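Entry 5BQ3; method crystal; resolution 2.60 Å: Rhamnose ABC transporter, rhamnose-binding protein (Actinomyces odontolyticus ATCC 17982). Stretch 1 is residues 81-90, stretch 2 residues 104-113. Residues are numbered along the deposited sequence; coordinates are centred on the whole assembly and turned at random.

Stretch 1 81-90: EVQAGTNVLV
Stretch 2 104-113: QDARKAGTKV

How is the backbone of each stretch laid out? Both follow the same plan: the end of a helix, a glycine turn, then a parallel strand. In the first, helical residues from Glu81 lead to Gly85 (phi/psi 75/44), Thr86 is extended (-71/135), Asn87 turns back to helical angles (-86/-41), and the strand Val88 to Val90 follows, near -120/120. In the second, the helix that already includes Gln104 gives way at Gly110 (106/5), Thr111 is extended (-81/132), and Lys112 and Val113 form the strand. Val88 pairs with Lys112 and Leu89 with Val113 in parallel bridges, CA to CA 4.8 and 4.9 Å respectively; further back, the CA atoms of Val82 and Ala106 lie 5.9 Å apart.

What satisfies the peptide groups where the helices stop? Each glycine closes a Schellman motif. Thr86 N donates to Glu81 O at 3.0 Å and Gly85 N to Val82 O at 3.1 Å; in the second stretch Thr111 N donates to Ala106 O at 2.9 Å, while the bond from Gly110 N to Arg107 O, 3.4 Å, is weak. Positive phi favours glycine at both turns, and at Gly110 a CB would also be jammed against the carbonyl oxygen of Ala109. Thr86, with chi1 m, brings its OG1 3.0 Å from Glu81 O and 3.1 Å from Glu81 OE1, two acceptors within reach of one proton.

Which donors and acceptors join the strands? Lys112 N donates to Asn87 O at 2.8 Å and 171°, and Leu89 N donates to Lys112 O at 2.8 Å and 176°. Both bonds are nearly straight, and Lys112 thus uses its NH and its carbonyl toward the same neighbouring stretch, reaching the residues before and after its bridge partner Val88, as parallel pairing requires. CA-H...O contacts supplement them: Thr111 CA to Asn87 O, Val88 CA to Lys112 O and Val113 CA to Leu89 O, each 3.5 Å. Leu89 O and Lys112 O also come within 3.5 Å, but both are acceptors and no bond joins them.

How does Thr111 serve the contact twice? Its chi1 is m, and OG1 donates to Thr86 O at 2.8 Å, satisfying a carbonyl just ahead of the ladder with a side-chain hydroxyl. Its methyl does different work: Thr111 CG2 lies 3.8 Å from Leu89 CB. Leu89 (chi1 t, chi2 p) shares a sheet face with Val113 (t), while Val88 (t) and Lys112 (m, m, t, t) occupy the other; the end of the lysine leads away from the first stretch.

What holds the helical ends together? Apolar packing does. Val82, chi1 t, points its CA-to-CB bond toward the second stretch; its CG2 meets Ala106 CB at 3.7 Å and its CG1 meets Ala109 CB at 3.8 Å. The small alanine side chains accept both methyls at van der Waals distance.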

# COMPACT_ATOMS: atom_id res chain seq x y z
N GLU A 81 3.93 3.30 25.66
CA GLU A 81 5.16 3.84 25.10
C GLU A 81 5.41 5.28 25.56
O GLU A 81 6.57 5.67 25.68
CB GLU A 81 5.16 3.76 23.57
CG GLU A 81 5.20 2.34 23.00
CD GLU A 81 6.31 1.43 23.50
OE1 GLU A 81 7.50 1.78 23.32
OE2 GLU A 81 5.98 0.36 24.05
N VAL A 82 4.34 6.05 25.82
CA VAL A 82 4.42 7.43 26.31
C VAL A 82 4.97 7.40 27.74
O VAL A 82 5.85 8.19 28.08
CB VAL A 82 3.05 8.17 26.21
CG1 VAL A 82 3.10 9.56 26.83
CG2 VAL A 82 2.58 8.25 24.76
N GLN A 83 4.49 6.43 28.56
CA GLN A 83 4.91 6.18 29.94
C GLN A 83 6.39 5.78 30.00
O GLN A 83 7.08 6.15 30.96
CB GLN A 83 4.04 5.09 30.57
CG GLN A 83 2.73 5.60 31.15
CD GLN A 83 2.86 5.88 32.62
OE1 GLN A 83 2.68 4.99 33.46
NE2 GLN A 83 3.21 7.11 32.96
N ALA A 84 6.87 5.04 28.98
CA ALA A 84 8.25 4.58 28.84
C ALA A 84 9.17 5.71 28.33
O ALA A 84 10.39 5.58 28.38
CB ALA A 84 8.31 3.39 27.90
N GLY A 85 8.57 6.79 27.84
CA GLY A 85 9.29 7.95 27.32
C GLY A 85 9.90 7.72 25.95
O GLY A 85 11.05 8.12 25.73
N THR A 86 9.14 7.09 25.03
CA THR A 86 9.58 6.82 23.66
C THR A 86 9.62 8.15 22.90
O THR A 86 8.71 8.97 23.04
CB THR A 86 8.67 5.77 23.00
OG1 THR A 86 8.63 4.60 23.83
CG2 THR A 86 9.12 5.38 21.60
N ASN A 87 10.70 8.37 22.13
CA ASN A 87 10.92 9.61 21.39
C ASN A 87 10.24 9.61 20.02
O ASN A 87 9.69 10.64 19.63
CB ASN A 87 12.41 9.88 21.24
CG ASN A 87 13.14 9.96 22.56
OD1 ASN A 87 13.79 9.00 22.99
ND2 ASN A 87 12.99 11.08 23.26
N VAL A 88 10.30 8.48 19.29
CA VAL A 88 9.70 8.36 17.95
C VAL A 88 8.69 7.20 17.95
O VAL A 88 9.04 6.09 18.33
CB VAL A 88 10.75 8.20 16.82
CG1 VAL A 88 10.08 8.15 15.45
CG2 VAL A 88 11.81 9.30 16.86
N LEU A 89 7.46 7.48 17.50
CA LEU A 89 6.41 6.47 17.40
C LEU A 89 5.93 6.34 15.96
O LEU A 89 5.43 7.31 15.38
CB LEU A 89 5.24 6.81 18.34
CG LEU A 89 4.41 5.63 18.82
CD1 LEU A 89 5.00 5.03 20.08
CD2 LEU A 89 2.98 6.03 19.07
N VAL A 90 6.11 5.14 15.37
CA VAL A 90 5.70 4.84 14.00
C VAL A 90 4.50 3.88 14.09
O VAL A 90 4.65 2.78 14.62
CB VAL A 90 6.86 4.29 13.13
CG1 VAL A 90 6.46 4.22 11.66
CG2 VAL A 90 8.13 5.13 13.28
N GLN A 104 -2.36 12.12 20.22
CA GLN A 104 -2.32 13.55 20.53
C GLN A 104 -1.67 13.77 21.90
O GLN A 104 -0.98 14.77 22.10
CB GLN A 104 -3.72 14.17 20.48
CG GLN A 104 -4.18 14.47 19.06
CD GLN A 104 -5.59 15.01 18.99
OE1 GLN A 104 -6.51 14.50 19.62
NE2 GLN A 104 -5.79 16.02 18.16
N ASP A 105 -1.85 12.80 22.83
CA ASP A 105 -1.24 12.80 24.16
C ASP A 105 0.26 12.50 24.06
O ASP A 105 1.03 12.91 24.92
CB ASP A 105 -1.93 11.78 25.08
CG ASP A 105 -3.25 12.22 25.68
OD1 ASP A 105 -3.48 13.46 25.78
OD2 ASP A 105 -4.04 11.34 26.09
N ALA A 106 0.66 11.77 22.99
CA ALA A 106 2.06 11.44 22.72
C ALA A 106 2.80 12.69 22.24
O ALA A 106 3.90 12.97 22.72
CB ALA A 106 2.15 10.33 21.68
N ARG A 107 2.17 13.46 21.32
CA ARG A 107 2.72 14.70 20.76
C ARG A 107 2.91 15.78 21.82
O ARG A 107 3.90 16.51 21.76
CB ARG A 107 1.83 15.23 19.62
CG ARG A 107 1.87 14.37 18.36
CD ARG A 107 1.01 14.96 17.26
NE ARG A 107 1.70 16.02 16.53
CZ ARG A 107 1.10 16.99 15.85
NH1 ARG A 107 -0.23 17.05 15.80
NH2 ARG A 107 1.82 17.91 15.22
N LYS A 108 1.99 15.89 22.81
CA LYS A 108 2.09 16.88 23.88
C LYS A 108 3.18 16.47 24.90
O LYS A 108 3.73 17.34 25.59
CB LYS A 108 0.74 17.15 24.58
CG LYS A 108 0.25 16.06 25.53
CD LYS A 108 -0.70 16.60 26.60
CE LYS A 108 -1.09 15.54 27.60
NZ LYS A 108 -1.92 16.08 28.70
N ALA A 109 3.51 15.16 24.97
CA ALA A 109 4.54 14.60 25.85
C ALA A 109 5.95 14.74 25.23
O ALA A 109 6.94 14.54 25.93
CB ALA A 109 4.24 13.15 26.15
N GLY A 110 6.01 15.08 23.94
CA GLY A 110 7.26 15.27 23.21
C GLY A 110 7.63 14.16 22.24
O GLY A 110 8.71 14.20 21.65
N THR A 111 6.73 13.18 22.06
CA THR A 111 6.93 12.04 21.16
C THR A 111 6.59 12.47 19.73
O THR A 111 5.54 13.08 19.48
CB THR A 111 6.08 10.83 21.62
OG1 THR A 111 6.38 10.54 22.99
CG2 THR A 111 6.30 9.59 20.76
N LYS A 112 7.49 12.15 18.78
CA LYS A 112 7.28 12.44 17.36
C LYS A 112 6.45 11.31 16.78
O LYS A 112 6.88 10.15 16.80
CB LYS A 112 8.62 12.63 16.63
CG LYS A 112 9.52 13.74 17.20
CD LYS A 112 9.02 15.15 16.90
CE LYS A 112 9.77 16.18 17.70
NZ LYS A 112 9.22 17.55 17.49
N VAL A 113 5.22 11.62 16.34
CA VAL A 113 4.29 10.63 15.81
C VAL A 113 4.33 10.62 14.28
O VAL A 113 4.07 11.63 13.63
CB VAL A 113 2.84 10.83 16.35
CG1 VAL A 113 1.86 9.84 15.71
CG2 VAL A 113 2.80 10.70 17.87